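Pbp related beta-lactamase (Pyrococcus abyssi, PDB 2QMI) is an octameric, probably self-compartmentalizing archaeal peptidase related in fold and family to penicillin-binding proteins and serine beta-lactamases. Local coordinates at residues 69-74 with 257-262; 192-197 with 242-247. All blocks are in the same frame, centred on the assembly; numbering follows the deposited sequence.

Of the elements joined here, helix 61-74 comes first in the chain, and its last turns find their partner only at residues 257-262 in interaction 1, which closes a loop of 182 intervening residues. Interaction 2 lies wholly inside that loop: residues 192-197, just after helix 180-189, meet residues 242-247 on helix 241-252 across 44 residues. The contacts are therefore nested, not crossed, and their centres are about 19 Å apart. They meet directly where Ile-258 CD1 lies 3.7 Å from Leu-192 CD1. Together they join helix 61-74, the end of helix 180-189, helix 241-252 and the start of helix 261-267 within the beta-lactamase-like part of the chain.

Interaction 1: residues 69-74 with 257-262; sequences IMKLVE and SIVSKE
Ile-258 meets the aliphatic chain of Lys-71 at about a right angle, with its CG2 branch 4.0 Å from Lys-71 CD. Its carbonyl contributes as well, since Ile-258 O lies 3.7 Å from Lys-71 CG. The lysine thus uses its methylenes in this contact, while its ammonium end forms a salt bridge with Glu-75.

Val-259 brings the backbones closest: its CA is 5.7 Å from that of Lys-71. The CG1 methyl sits against the helix backbone, 3.7 Å from Lys-71 CA, and it also approaches Met-70 CB at 4.2 Å. Beyond CB the Met-70 chain leads away from residues 257-262; the side chain also touches Tyr-263 and Met-267 of helix 261-267.

At Ser-260 the contact turns polar. Glu-74 reaches over with CG anti to its backbone N (chi1 163°) and an extended chain, presenting both carboxylate oxygens. Ser-260 N donates to OE1 of Glu-74 at 3.0 Å, with an N-H...O angle of 159°, and Ser-260 OG donates to OE2 of Glu-74 at 2.6 Å. Each oxygen accepts on its syn lone pair, so one serine is held at two points, which would restrict rotation of the carboxylate. The serine torsion fits this grip: chi1 of -65° sets OG beside the backbone N.

Ser-260 occupies the N-cap position of helix 261-267, yet its hydroxyl makes no capping bond and serves Glu-74 instead. A carboxylate at the end of one helix thus accepts from the backbone N and hydroxyl of another helix's N-cap residue, in the helical region of a penicillin-binding-protein/serine beta-lactamase fold.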
ATOM      1  N   ILE A  69     -36.097  44.983  -2.429  1.00 22.72           N
ATOM      2  CA  ILE A  69     -37.497  44.651  -2.205  1.00 22.12           C
ATOM      3  C   ILE A  69     -38.200  45.766  -1.435  1.00 22.85           C
ATOM      4  O   ILE A  69     -39.342  46.097  -1.738  1.00 23.38           O
ATOM      5  CB  ILE A  69     -37.646  43.330  -1.409  1.00 21.73           C
ATOM      6  CG1 ILE A  69     -37.216  42.140  -2.275  1.00 22.59           C
ATOM      7  CG2 ILE A  69     -39.084  43.165  -0.930  1.00 20.56           C
ATOM      8  CD1 ILE A  69     -38.118  41.848  -3.479  1.00 23.84           C
ATOM      9  N   MET A  70     -37.523  46.333  -0.435  1.00 22.04           N
ATOM     10  CA  MET A  70     -38.108  47.415   0.356  1.00 22.64           C
ATOM     11  C   MET A  70     -38.377  48.621  -0.530  1.00 22.13           C
ATOM     12  O   MET A  70     -39.408  49.277  -0.408  1.00 23.33           O
ATOM     13  CB  MET A  70     -37.166  47.838   1.494  1.00 22.84           C
ATOM     14  CG  MET A  70     -36.951  46.800   2.594  1.00 23.63           C
ATOM     15  SD  MET A  70     -38.427  46.420   3.581  1.00 25.23           S
ATOM     16  CE  MET A  70     -39.018  44.964   2.736  1.00 25.26           C
ATOM     17  N   LYS A  71     -37.438  48.908  -1.424  1.00 23.10           N
ATOM     18  CA  LYS A  71     -37.562  50.042  -2.326  1.00 23.31           C
ATOM     19  C   LYS A  71     -38.797  49.896  -3.209  1.00 23.91           C
ATOM     20  O   LYS A  71     -39.663  50.776  -3.241  1.00 21.94           O
ATOM     21  CB  LYS A  71     -36.310  50.158  -3.198  1.00 24.38           C
ATOM     22  CG  LYS A  71     -36.173  51.505  -3.894  1.00 25.48           C
ATOM     23  CD  LYS A  71     -34.774  51.688  -4.455  1.00 25.67           C
ATOM     24  CE  LYS A  71     -34.622  53.048  -5.108  1.00 27.56           C
ATOM     25  NZ  LYS A  71     -35.599  53.206  -6.218  1.00 28.40           N
ATOM     26  N   LEU A  72     -38.880  48.770  -3.911  1.00 23.68           N
ATOM     27  CA  LEU A  72     -40.005  48.509  -4.795  1.00 23.71           C
ATOM     28  C   LEU A  72     -41.338  48.547  -4.045  1.00 23.94           C
ATOM     29  O   LEU A  72     -42.356  48.929  -4.616  1.00 24.39           O
ATOM     30  CB  LEU A  72     -39.821  47.155  -5.490  1.00 22.59           C
ATOM     31  CG  LEU A  72     -38.588  47.052  -6.394  1.00 23.83           C
ATOM     32  CD1 LEU A  72     -38.405  45.614  -6.855  1.00 23.03           C
ATOM     33  CD2 LEU A  72     -38.740  47.998  -7.587  1.00 23.45           C
ATOM     34  N   VAL A  73     -41.331  48.156  -2.773  1.00 24.24           N
ATOM     35  CA  VAL A  73     -42.554  48.176  -1.969  1.00 26.03           C
ATOM     36  C   VAL A  73     -42.933  49.627  -1.652  1.00 27.81           C
ATOM     37  O   VAL A  73     -44.090  50.040  -1.783  1.00 26.98           O
ATOM     38  CB  VAL A  73     -42.362  47.398  -0.654  1.00 25.02           C
ATOM     39  CG1 VAL A  73     -43.620  47.486   0.205  1.00 24.06           C
ATOM     40  CG2 VAL A  73     -42.054  45.945  -0.973  1.00 25.33           C
ATOM     41  N   GLU A  74     -41.936  50.399  -1.239  1.00 28.08           N
ATOM     42  CA  GLU A  74     -42.134  51.797  -0.920  1.00 28.65           C
ATOM     43  C   GLU A  74     -42.619  52.578  -2.133  1.00 28.68           C
ATOM     44  O   GLU A  74     -43.321  53.576  -1.992  1.00 29.80           O
ATOM     45  CB  GLU A  74     -40.826  52.396  -0.420  1.00 30.14           C
ATOM     46  CG  GLU A  74     -40.799  53.893  -0.441  1.00 31.46           C
ATOM     47  CD  GLU A  74     -39.830  54.448   0.571  1.00 32.69           C
ATOM     48  OE1 GLU A  74     -38.684  53.943   0.636  1.00 33.16           O
ATOM     49  OE2 GLU A  74     -40.218  55.387   1.298  1.00 32.90           O
ATOM     50  N   SER A 257     -31.242  57.638   1.340  1.00 28.94           N
ATOM     51  CA  SER A 257     -30.910  57.758  -0.075  1.00 30.43           C
ATOM     52  C   SER A 257     -31.537  56.618  -0.887  1.00 30.31           C
ATOM     53  O   SER A 257     -31.747  56.761  -2.095  1.00 31.02           O
ATOM     54  CB  SER A 257     -29.389  57.707  -0.286  1.00 32.81           C
ATOM     55  OG  SER A 257     -28.715  58.742   0.407  1.00 36.61           O
ATOM     56  N   ILE A 258     -31.824  55.490  -0.231  1.00 28.42           N
ATOM     57  CA  ILE A 258     -32.393  54.325  -0.922  1.00 25.92           C
ATOM     58  C   ILE A 258     -33.853  54.082  -0.559  1.00 24.59           C
ATOM     59  O   ILE A 258     -34.683  53.824  -1.431  1.00 25.29           O
ATOM     60  CB  ILE A 258     -31.586  53.032  -0.601  1.00 24.89           C
ATOM     61  CG1 ILE A 258     -30.083  53.338  -0.596  1.00 23.84           C
ATOM     62  CG2 ILE A 258     -31.899  51.938  -1.637  1.00 22.91           C
ATOM     63  CD1 ILE A 258     -29.581  53.963  -1.871  1.00 23.39           C
ATOM     64  N   VAL A 259     -34.149  54.138   0.737  1.00 24.17           N
ATOM     65  CA  VAL A 259     -35.505  53.939   1.242  1.00 22.87           C
ATOM     66  C   VAL A 259     -35.688  54.766   2.507  1.00 23.48           C
ATOM     67  O   VAL A 259     -34.712  55.188   3.126  1.00 21.95           O
ATOM     68  CB  VAL A 259     -35.787  52.450   1.616  1.00 22.43           C
ATOM     69  CG1 VAL A 259     -35.613  51.551   0.403  1.00 21.47           C
ATOM     70  CG2 VAL A 259     -34.871  52.011   2.755  1.00 21.77           C
ATOM     71  N   SER A 260     -36.946  54.990   2.886  1.00 24.64           N
ATOM     72  CA  SER A 260     -37.267  55.731   4.102  1.00 24.62           C
ATOM     73  C   SER A 260     -36.854  54.899   5.316  1.00 24.56           C
ATOM     74  O   SER A 260     -36.760  53.670   5.245  1.00 24.50           O
ATOM     75  CB  SER A 260     -38.770  56.024   4.171  1.00 24.91           C
ATOM     76  OG  SER A 260     -39.171  56.895   3.127  1.00 25.42           O
ATOM     77  N   LYS A 261     -36.610  55.584   6.426  1.00 25.37           N
ATOM     78  CA  LYS A 261     -36.192  54.958   7.671  1.00 26.17           C
ATOM     79  C   LYS A 261     -37.190  53.932   8.178  1.00 27.54           C
ATOM     80  O   LYS A 261     -36.816  52.970   8.854  1.00 28.31           O
ATOM     81  CB  LYS A 261     -35.969  56.035   8.736  1.00 27.39           C
ATOM     82  CG  LYS A 261     -37.126  57.029   8.858  1.00 28.96           C
ATOM     83  CD  LYS A 261     -36.727  58.235   9.702  1.00 30.77           C
ATOM     84  CE  LYS A 261     -37.696  59.401   9.500  1.00 32.03           C
ATOM     85  NZ  LYS A 261     -39.085  59.035   9.892  1.00 33.36           N
ATOM     86  N   GLU A 262     -38.460  54.137   7.862  1.00 28.13           N
ATOM     87  CA  GLU A 262     -39.497  53.209   8.291  1.00 28.74           C
ATOM     88  C   GLU A 262     -39.204  51.823   7.717  1.00 28.44           C
ATOM     89  O   GLU A 262     -39.537  50.808   8.323  1.00 27.58           O
ATOM     90  CB  GLU A 262     -40.875  53.682   7.818  1.00 29.48           C
ATOM     91  CG  GLU A 262     -41.410  54.943   8.510  1.00 31.94           C
ATOM     92  CD  GLU A 262     -40.448  56.126   8.460  1.00 32.98           C
ATOM     93  OE1 GLU A 262     -39.857  56.393   7.383  1.00 33.47           O
ATOM     94  OE2 GLU A 262     -40.292  56.799   9.504  1.00 34.54           O
TER

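Interaction 2: residues 192-197 with 242-247; sequences LGMNRS and LDLAKY
Asp-243 OD2 is gripped by two donors from residues 192-197. The syn lone pair of Asp-243 OD2 takes Arg-196 N at 3.0 Å, with an N-H...O angle of 147°, whereas Ser-197 OG comes to OD2 of Asp-243 at 2.8 Å on the anti lone pair. The other oxygen, OD1, accepts from two waters, one also bound by Asn-195 N and the other by Arg-196 NH1, so both oxygens of this buried side chain are satisfied.

One turn further along the helix, Lys-246 stretches out, fully extended beyond CG, and donates from NZ to Gly-193 O at 3.0 Å. The ammonium stands above the carbonyl plane, 44° out of it.

Apolar contacts line the deeper side. Met-194 CE lies 3.8 Å from Tyr-247 CB, and Met-194 SD is 5.3 Å from the Tyr-247 ring centroid, an oblique Met-aromatic contact. Leu-192 CD2 meets the edge of the same ring, in its plane, 3.7 Å from Tyr-247 CD1.

Further out, Ser-197 OG also bonds Ser-239, and the guanidinium of Arg-196 is held by Asp-207 and Glu-52 O. Tyr-247 stacks on Phe-64, and its OH bonds Ser-63 and Tyr-251.

Gly-193, with positive phi, is the C-prime residue of a Schellman motif ending helix 180-189: Met-194 N bonds Leu-189 O and Gly-193 N bonds Glu-190 O. An inverse gamma turn centred on Met-194 follows. This is a Schellman-capped helix end docked on helix 241-252, which packs through Leu-244 against strands 310-316 and 321-327 of the large antiparallel sheet in the beta-lactamase-like fold.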
ATOM      1  N   LEU A 192     -24.817  54.716  -3.439  1.00 24.85           N
ATOM      2  CA  LEU A 192     -24.123  54.552  -2.163  1.00 24.03           C
ATOM      3  C   LEU A 192     -22.612  54.749  -2.319  1.00 22.93           C
ATOM      4  O   LEU A 192     -21.873  54.735  -1.337  1.00 24.32           O
ATOM      5  CB  LEU A 192     -24.414  53.167  -1.577  1.00 23.20           C
ATOM      6  CG  LEU A 192     -25.138  53.101  -0.231  1.00 24.03           C
ATOM      7  CD1 LEU A 192     -26.289  54.100  -0.183  1.00 23.47           C
ATOM      8  CD2 LEU A 192     -25.645  51.675  -0.017  1.00 24.44           C
ATOM      9  N   GLY A 193     -22.161  54.924  -3.555  1.00 21.36           N
ATOM     10  CA  GLY A 193     -20.745  55.142  -3.812  1.00 23.64           C
ATOM     11  C   GLY A 193     -19.847  53.913  -3.856  1.00 23.72           C
ATOM     12  O   GLY A 193     -18.617  54.040  -3.866  1.00 23.08           O
ATOM     13  N   MET A 194     -20.453  52.729  -3.886  1.00 24.32           N
ATOM     14  CA  MET A 194     -19.704  51.477  -3.928  1.00 24.32           C
ATOM     15  C   MET A 194     -19.302  51.159  -5.360  1.00 25.27           C
ATOM     16  O   MET A 194     -19.992  50.411  -6.058  1.00 26.05           O
ATOM     17  CB  MET A 194     -20.561  50.354  -3.347  1.00 23.99           C
ATOM     18  CG  MET A 194     -20.789  50.520  -1.851  1.00 24.78           C
ATOM     19  SD  MET A 194     -22.309  49.806  -1.252  1.00 24.33           S
ATOM     20  CE  MET A 194     -21.832  48.037  -1.154  1.00 24.26           C
ATOM     21  N   ASN A 195     -18.176  51.732  -5.784  1.00 25.05           N
ATOM     22  CA  ASN A 195     -17.682  51.555  -7.142  1.00 25.89           C
ATOM     23  C   ASN A 195     -16.772  50.354  -7.344  1.00 26.18           C
ATOM     24  O   ASN A 195     -16.252  50.155  -8.441  1.00 26.35           O
ATOM     25  CB  ASN A 195     -16.962  52.826  -7.596  1.00 27.62           C
ATOM     26  CG  ASN A 195     -17.824  54.072  -7.430  1.00 28.17           C
ATOM     27  OD1 ASN A 195     -18.932  54.156  -7.969  1.00 28.37           O
ATOM     28  ND2 ASN A 195     -17.315  55.048  -6.678  1.00 30.34           N
ATOM     29  N   ARG A 196     -16.573  49.560  -6.296  1.00 25.94           N
ATOM     30  CA  ARG A 196     -15.735  48.364  -6.401  1.00 23.90           C
ATOM     31  C   ARG A 196     -16.449  47.147  -5.809  1.00 24.16           C
ATOM     32  O   ARG A 196     -15.866  46.342  -5.081  1.00 24.17           O
ATOM     33  CB  ARG A 196     -14.373  48.600  -5.733  1.00 24.17           C
ATOM     34  CG  ARG A 196     -13.543  49.654  -6.470  1.00 23.77           C
ATOM     35  CD  ARG A 196     -12.105  49.784  -5.976  1.00 22.26           C
ATOM     36  NE  ARG A 196     -11.317  48.569  -6.178  1.00 21.50           N
ATOM     37  CZ  ARG A 196     -10.898  47.786  -5.191  1.00 20.35           C
ATOM     38  NH1 ARG A 196     -11.190  48.094  -3.936  1.00 19.43           N
ATOM     39  NH2 ARG A 196     -10.198  46.690  -5.455  1.00 20.93           N
ATOM     40  N   SER A 197     -17.736  47.042  -6.133  1.00 22.22           N
ATOM     41  CA  SER A 197     -18.582  45.941  -5.700  1.00 22.40           C
ATOM     42  C   SER A 197     -19.120  45.371  -7.010  1.00 22.42           C
ATOM     43  O   SER A 197     -19.755  46.094  -7.771  1.00 21.75           O
ATOM     44  CB  SER A 197     -19.717  46.468  -4.821  1.00 20.78           C
ATOM     45  OG  SER A 197     -19.197  47.126  -3.673  1.00 20.95           O
ATOM     46  N   LEU A 242     -14.052  48.265   2.573  1.00 19.10           N
ATOM     47  CA  LEU A 242     -14.244  49.708   2.507  1.00 19.86           C
ATOM     48  C   LEU A 242     -15.612  50.022   1.906  1.00 20.68           C
ATOM     49  O   LEU A 242     -16.313  50.911   2.385  1.00 21.66           O
ATOM     50  CB  LEU A 242     -13.144  50.368   1.672  1.00 20.09           C
ATOM     51  CG  LEU A 242     -11.823  50.590   2.403  1.00 20.81           C
ATOM     52  CD1 LEU A 242     -10.829  51.240   1.472  1.00 21.35           C
ATOM     53  CD2 LEU A 242     -12.061  51.467   3.622  1.00 21.06           C
ATOM     54  N   ASP A 243     -15.988  49.283   0.865  1.00 19.88           N
ATOM     55  CA  ASP A 243     -17.277  49.479   0.214  1.00 20.84           C
ATOM     56  C   ASP A 243     -18.402  49.077   1.167  1.00 21.26           C
ATOM     57  O   ASP A 243     -19.423  49.760   1.257  1.00 21.97           O
ATOM     58  CB  ASP A 243     -17.353  48.656  -1.084  1.00 20.97           C
ATOM     59  CG  ASP A 243     -16.874  49.436  -2.307  1.00 22.37           C
ATOM     60  OD1 ASP A 243     -15.969  50.285  -2.161  1.00 23.29           O
ATOM     61  OD2 ASP A 243     -17.390  49.190  -3.421  1.00 21.88           O
ATOM     62  N   LEU A 244     -18.212  47.972   1.884  1.00 20.59           N
ATOM     63  CA  LEU A 244     -19.226  47.513   2.830  1.00 21.01           C
ATOM     64  C   LEU A 244     -19.353  48.492   3.995  1.00 20.37           C
ATOM     65  O   LEU A 244     -20.384  48.531   4.672  1.00 19.73           O
ATOM     66  CB  LEU A 244     -18.882  46.115   3.347  1.00 21.55           C
ATOM     67  CG  LEU A 244     -18.880  45.036   2.261  1.00 23.34           C
ATOM     68  CD1 LEU A 244     -18.406  43.702   2.847  1.00 23.45           C
ATOM     69  CD2 LEU A 244     -20.281  44.910   1.665  1.00 21.73           C
ATOM     70  N   ALA A 245     -18.303  49.275   4.236  1.00 19.65           N
ATOM     71  CA  ALA A 245     -18.347  50.275   5.311  1.00 20.85           C
ATOM     72  C   ALA A 245     -19.348  51.358   4.895  1.00 20.20           C
ATOM     73  O   ALA A 245     -20.196  51.768   5.679  1.00 18.89           O
ATOM     74  CB  ALA A 245     -16.971  50.886   5.534  1.00 18.73           C
ATOM     75  N   LYS A 246     -19.241  51.805   3.645  1.00 21.75           N
ATOM     76  CA  LYS A 246     -20.148  52.813   3.111  1.00 21.62           C
ATOM     77  C   LYS A 246     -21.561  52.258   3.198  1.00 21.40           C
ATOM     78  O   LYS A 246     -22.511  52.982   3.484  1.00 21.29           O
ATOM     79  CB  LYS A 246     -19.821  53.107   1.646  1.00 21.72           C
ATOM     80  CG  LYS A 246     -18.463  53.738   1.410  1.00 23.71           C
ATOM     81  CD  LYS A 246     -18.171  53.846  -0.073  1.00 22.91           C
ATOM     82  CE  LYS A 246     -16.833  54.507  -0.316  1.00 23.64           C
ATOM     83  NZ  LYS A 246     -16.485  54.495  -1.759  1.00 24.95           N
ATOM     84  N   TYR A 247     -21.677  50.958   2.939  1.00 21.89           N
ATOM     85  CA  TYR A 247     -22.951  50.255   2.971  1.00 20.13           C
ATOM     86  C   TYR A 247     -23.519  50.221   4.386  1.00 20.97           C
ATOM     87  O   TYR A 247     -24.712  50.467   4.594  1.00 21.13           O
ATOM     88  CB  TYR A 247     -22.765  48.829   2.440  1.00 19.81           C
ATOM     89  CG  TYR A 247     -24.031  48.009   2.384  1.00 21.21           C
ATOM     90  CD1 TYR A 247     -25.124  48.424   1.620  1.00 20.08           C
ATOM     91  CD2 TYR A 247     -24.135  46.805   3.084  1.00 20.93           C
ATOM     92  CE1 TYR A 247     -26.287  47.660   1.555  1.00 19.85           C
ATOM     93  CE2 TYR A 247     -25.291  46.036   3.026  1.00 20.64           C
ATOM     94  CZ  TYR A 247     -26.364  46.469   2.261  1.00 19.85           C
ATOM     95  OH  TYR A 247     -27.508  45.712   2.210  1.00 20.02           O
TER
HETATM   96  O   HOH W   1     -15.607  52.366  -3.901  1.00 20.99           O
HETATM   97  O   HOH W   2     -13.442  49.520  -2.150  1.00 19.37           O